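Long-range contacts in zinc-binding protein TroA (Treponema pallidum, PDB 1K0F), which binds zinc with high affinity in the periplasm and delivers it to the membrane permease of the TroABC ABC transporter for import: residues Val114-Tyr118 / Phe132-Tyr136; Lys210-Ile214 / His237-Ile241. All blocks are in the same frame, centred on the assembly; numbering follows the deposited sequence.

Contact 1: Val114-Tyr118 / Phe132-Tyr136; sequences VKAVY and FTQRY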
# COMPACT_ATOMS: atom_id res chain seq x y z
N VAL A 114 -2.67 0.66 -11.98
CA VAL A 114 -3.72 1.64 -12.22
C VAL A 114 -4.18 1.40 -13.65
O VAL A 114 -5.38 1.48 -13.95
CB VAL A 114 -3.20 3.07 -12.09
CG1 VAL A 114 -4.20 4.04 -12.69
CG2 VAL A 114 -2.94 3.40 -10.63
N LYS A 115 -3.22 1.08 -14.52
CA LYS A 115 -3.51 0.80 -15.93
C LYS A 115 -4.49 -0.36 -15.98
O LYS A 115 -5.46 -0.35 -16.74
CB LYS A 115 -2.22 0.44 -16.69
CG LYS A 115 -2.35 0.46 -18.22
CD LYS A 115 -1.71 -0.76 -18.87
CE LYS A 115 -0.92 -0.37 -20.10
NZ LYS A 115 0.50 -0.80 -19.97
N ALA A 116 -4.21 -1.36 -15.15
CA ALA A 116 -5.03 -2.56 -15.03
C ALA A 116 -6.44 -2.17 -14.61
O ALA A 116 -7.42 -2.63 -15.19
CB ALA A 116 -4.41 -3.51 -14.01
N VAL A 117 -6.54 -1.33 -13.59
CA VAL A 117 -7.84 -0.88 -13.10
C VAL A 117 -8.62 -0.20 -14.24
O VAL A 117 -9.76 -0.55 -14.52
CB VAL A 117 -7.67 0.13 -11.97
CG1 VAL A 117 -9.02 0.63 -11.53
CG2 VAL A 117 -6.93 -0.51 -10.81
N TYR A 118 -7.96 0.76 -14.87
CA TYR A 118 -8.55 1.50 -15.97
C TYR A 118 -9.05 0.57 -17.06
O TYR A 118 -10.20 0.65 -17.47
CB TYR A 118 -7.52 2.46 -16.56
CG TYR A 118 -7.72 2.77 -18.04
CD1 TYR A 118 -8.77 3.58 -18.45
CD2 TYR A 118 -6.84 2.29 -18.99
CE1 TYR A 118 -8.93 3.91 -19.79
CE2 TYR A 118 -6.99 2.61 -20.34
CZ TYR A 118 -8.04 3.43 -20.73
OH TYR A 118 -8.17 3.77 -22.04
N PHE A 132 -13.43 7.08 -19.50
CA PHE A 132 -12.61 6.30 -18.59
C PHE A 132 -11.16 6.39 -19.01
O PHE A 132 -10.26 6.08 -18.24
CB PHE A 132 -13.03 4.83 -18.60
CG PHE A 132 -14.24 4.55 -17.77
CD1 PHE A 132 -14.86 5.56 -17.04
CD2 PHE A 132 -14.77 3.26 -17.71
CE1 PHE A 132 -15.98 5.29 -16.28
CE2 PHE A 132 -15.89 2.98 -16.95
CZ PHE A 132 -16.50 4.00 -16.23
N THR A 133 -10.95 6.83 -20.24
CA THR A 133 -9.61 6.97 -20.77
C THR A 133 -9.03 8.31 -20.40
O THR A 133 -7.97 8.39 -19.79
CB THR A 133 -9.60 6.85 -22.30
OG1 THR A 133 -9.71 5.48 -22.68
CG2 THR A 133 -8.30 7.41 -22.87
N GLN A 134 -9.71 9.37 -20.78
CA GLN A 134 -9.21 10.69 -20.47
C GLN A 134 -9.02 10.85 -18.96
O GLN A 134 -7.95 11.26 -18.50
CB GLN A 134 -10.16 11.74 -21.03
CG GLN A 134 -9.90 13.09 -20.47
CD GLN A 134 -11.08 13.59 -19.69
OE1 GLN A 134 -11.02 13.74 -18.48
NE2 GLN A 134 -12.18 13.83 -20.40
N ARG A 135 -10.04 10.52 -18.18
CA ARG A 135 -9.94 10.62 -16.73
C ARG A 135 -8.69 9.86 -16.33
O ARG A 135 -7.85 10.36 -15.59
CB ARG A 135 -11.14 9.96 -16.05
CG ARG A 135 -12.44 10.72 -16.14
CD ARG A 135 -13.50 9.98 -15.35
NE ARG A 135 -14.86 10.44 -15.60
CZ ARG A 135 -15.90 9.63 -15.76
NH1 ARG A 135 -15.73 8.32 -15.70
NH2 ARG A 135 -17.12 10.12 -15.97
N TYR A 136 -8.59 8.64 -16.83
CA TYR A 136 -7.45 7.79 -16.55
C TYR A 136 -6.16 8.57 -16.72
O TYR A 136 -5.41 8.74 -15.76
CB TYR A 136 -7.47 6.59 -17.50
CG TYR A 136 -6.16 5.85 -17.57
CD1 TYR A 136 -5.41 5.59 -16.42
CD2 TYR A 136 -5.68 5.39 -18.80
CE1 TYR A 136 -4.22 4.88 -16.48
CE2 TYR A 136 -4.48 4.68 -18.88
CZ TYR A 136 -3.76 4.43 -17.72
OH TYR A 136 -2.58 3.71 -17.80
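Phe132 opens the segment with its backbone: its carbonyl O lies 2.9 Å from Tyr118 CD1, at the edge of the tyrosine ring, and its CB stands 4.4 Å from Tyr118 CE1. The phenyl ring itself turns from Val114-Tyr118 to pack on Leu121 and Cys122, further along the same helix, and on Ala20. One residue on, Thr133 receives the phenol of Tyr118 in a very short hydrogen bond, OH to OG1 2.4 Å; OG1 is also bonded to the carbonyl of Thr129, so the threonine links the phenol of helix 107-124 to the first turn of helix 129-156. The two helices form an antiparallel hairpin, crossing here at 159° with local axes 10.8 Å apart, a spacing filled by aromatic rings; helix 129-156 is the long backbone helix that links the two lobes in this family, met here near its N-terminal end. Arg135 reaches away to a salt bridge with Asp23, in the loop after helix 10-20, and a hydrogen bond to the carbonyl of Ile19, in that helix. Tyr136 then stacks on Tyr118 in an offset, nearly parallel pair, centroids 4.0 Å apart and planes at 16°, with 3.3 Å between the two CD2 atoms. Tyr118 CB adds a CH-pi contact, 3.9 Å from the Tyr136 ring centroid. Val114 CG1 meets the edge of that ring, 3.9 Å from Tyr136 CE1, while Lys115 CG lies 3.3 Å from Tyr136 OH.

Contact 2: Lys210-Ile214 / His237-Ile241; sequences KLPAI and HVVQI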
# COMPACT_ATOMS: atom_id res chain seq x y z
N LYS A 210 21.18 5.77 15.61
CA LYS A 210 20.52 6.92 16.23
C LYS A 210 19.41 7.53 15.36
O LYS A 210 19.51 8.68 14.96
CB LYS A 210 21.56 8.00 16.54
CG LYS A 210 22.24 7.86 17.90
CD LYS A 210 23.66 7.36 17.75
CE LYS A 210 24.13 6.62 19.00
NZ LYS A 210 25.09 7.41 19.83
N LEU A 211 18.36 6.77 15.10
CA LEU A 211 17.25 7.26 14.27
C LEU A 211 16.38 8.31 14.95
O LEU A 211 15.80 8.06 16.01
CB LEU A 211 16.34 6.10 13.85
CG LEU A 211 16.89 4.96 12.99
CD1 LEU A 211 15.75 4.36 12.18
CD2 LEU A 211 18.00 5.45 12.07
N PRO A 212 16.25 9.49 14.34
CA PRO A 212 15.42 10.52 14.98
C PRO A 212 14.02 9.98 15.16
O PRO A 212 13.35 10.31 16.13
CB PRO A 212 15.47 11.69 14.00
CG PRO A 212 15.90 11.09 12.70
CD PRO A 212 16.81 9.95 13.05
N ALA A 213 13.58 9.14 14.23
CA ALA A 213 12.24 8.60 14.35
C ALA A 213 11.97 7.29 13.62
O ALA A 213 12.58 6.99 12.60
CB ALA A 213 11.22 9.66 13.89
N ILE A 214 11.04 6.52 14.17
CA ILE A 214 10.59 5.26 13.61
C ILE A 214 9.11 5.55 13.39
O ILE A 214 8.59 6.51 13.95
CB ILE A 214 10.78 4.08 14.61
CG1 ILE A 214 10.25 4.46 16.00
CG2 ILE A 214 12.26 3.72 14.71
CD1 ILE A 214 10.03 3.27 16.90
N HIS A 237 18.63 5.50 23.44
CA HIS A 237 18.12 6.39 22.40
C HIS A 237 16.61 6.56 22.46
O HIS A 237 15.87 5.58 22.57
CB HIS A 237 18.52 5.85 21.03
CG HIS A 237 17.97 6.65 19.88
ND1 HIS A 237 18.09 8.02 19.81
CD2 HIS A 237 17.29 6.27 18.78
CE1 HIS A 237 17.51 8.45 18.70
NE2 HIS A 237 17.01 7.41 18.06
N VAL A 238 16.16 7.81 22.40
CA VAL A 238 14.73 8.10 22.41
C VAL A 238 14.27 8.37 20.99
O VAL A 238 14.41 9.48 20.47
CB VAL A 238 14.37 9.33 23.25
CG1 VAL A 238 12.89 9.31 23.57
CG2 VAL A 238 15.20 9.36 24.52
N VAL A 239 13.72 7.35 20.36
CA VAL A 239 13.24 7.50 19.01
C VAL A 239 11.79 7.94 19.05
O VAL A 239 10.99 7.49 19.88
CB VAL A 239 13.37 6.18 18.22
CG1 VAL A 239 12.47 5.11 18.82
CG2 VAL A 239 13.01 6.43 16.76
N GLN A 240 11.47 8.87 18.17
CA GLN A 240 10.14 9.40 18.08
C GLN A 240 9.36 8.56 17.10
O GLN A 240 9.90 8.10 16.11
CB GLN A 240 10.21 10.82 17.53
CG GLN A 240 10.10 11.93 18.56
CD GLN A 240 9.83 13.26 17.90
OE1 GLN A 240 10.52 13.65 16.97
NE2 GLN A 240 8.80 13.96 18.38
N ILE A 241 8.09 8.32 17.39
CA ILE A 241 7.25 7.61 16.44
C ILE A 241 7.01 8.79 15.51
O ILE A 241 6.09 9.58 15.72
CB ILE A 241 5.94 7.12 17.11
CG1 ILE A 241 6.07 5.65 17.51
CG2 ILE A 241 4.78 7.24 16.16
CD1 ILE A 241 7.11 5.39 18.56
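Val239 and Ile214 make the apolar centre: Val239 CG2 sits 3.5 Å from Ile214 CG1 and 3.3 Å from Ala213 CA, and it also reaches Leu211 CB at 4.4 Å. Ile241 extends this patch, its CD1 4.0 Å from Ile214 CD1. Helix 225-233 covers Ile214, Val239 and Ile241 through Val225 and Arg229, while Ile206 of helix 196-208 and Val165 of strand 163-166 close over Leu211 and Ile214. Around this core two parallel strands begin. Ala213 pairs with Gln240, their CB atoms 4.0 Å apart on one face of the sheet, and Ile214 pairs with Ile241 on the other. Gln240 uses both its backbone groups on the residues flanking Ala213: Gln240 N donates to Pro212 O at 3.1 Å and Gln240 O accepts from Ile214 N at 2.7 Å, the pattern of a parallel pair. Beyond them Ile241 CA approaches Ile214 O to 3.0 Å in a CA-H...O contact. Helix 225-233 links these strands as a beta-alpha-beta crossover, so the contact marks where its two strands first meet. At the polar edge, ahead of the strands, His237 NE2 donates a very short 2.5 Å hydrogen bond to Leu211 O. The imidazole face lies against Lys210, whose CA is 4.1 Å from the ring centroid in a CH-pi contact; Lys210 itself leaves helix 196-208 with positive phi. Since NE2 donates to a carbonyl, it carries a proton, so a side chain, not the backbone, joins the two segments ahead of the first strand bond.

Contacts 1 and 2 lie on opposite sides of the centre of this single chain, with centres 40 Å apart and nearest atoms about 27 Å apart, so neither touches the other. They follow in series: the hairpin of 114-118 and 132-136 closes before 210-214 leads into the first strand of the crossover, and 237-241 into its second. Contact 1 is helix on helix, joined by stacked aromatic rings; contact 2 pairs strand starts and the loops ahead of them, by backbone bonds, apolar packing and one histidine bond. Both are away from the zinc site formed by His37, His102, His168 and Asp248, empty in this zinc-free, closed structure. Backbone helix 129-156 joins the lobes: contact 1 sits near its start, contact 2 in the lobe that follows it.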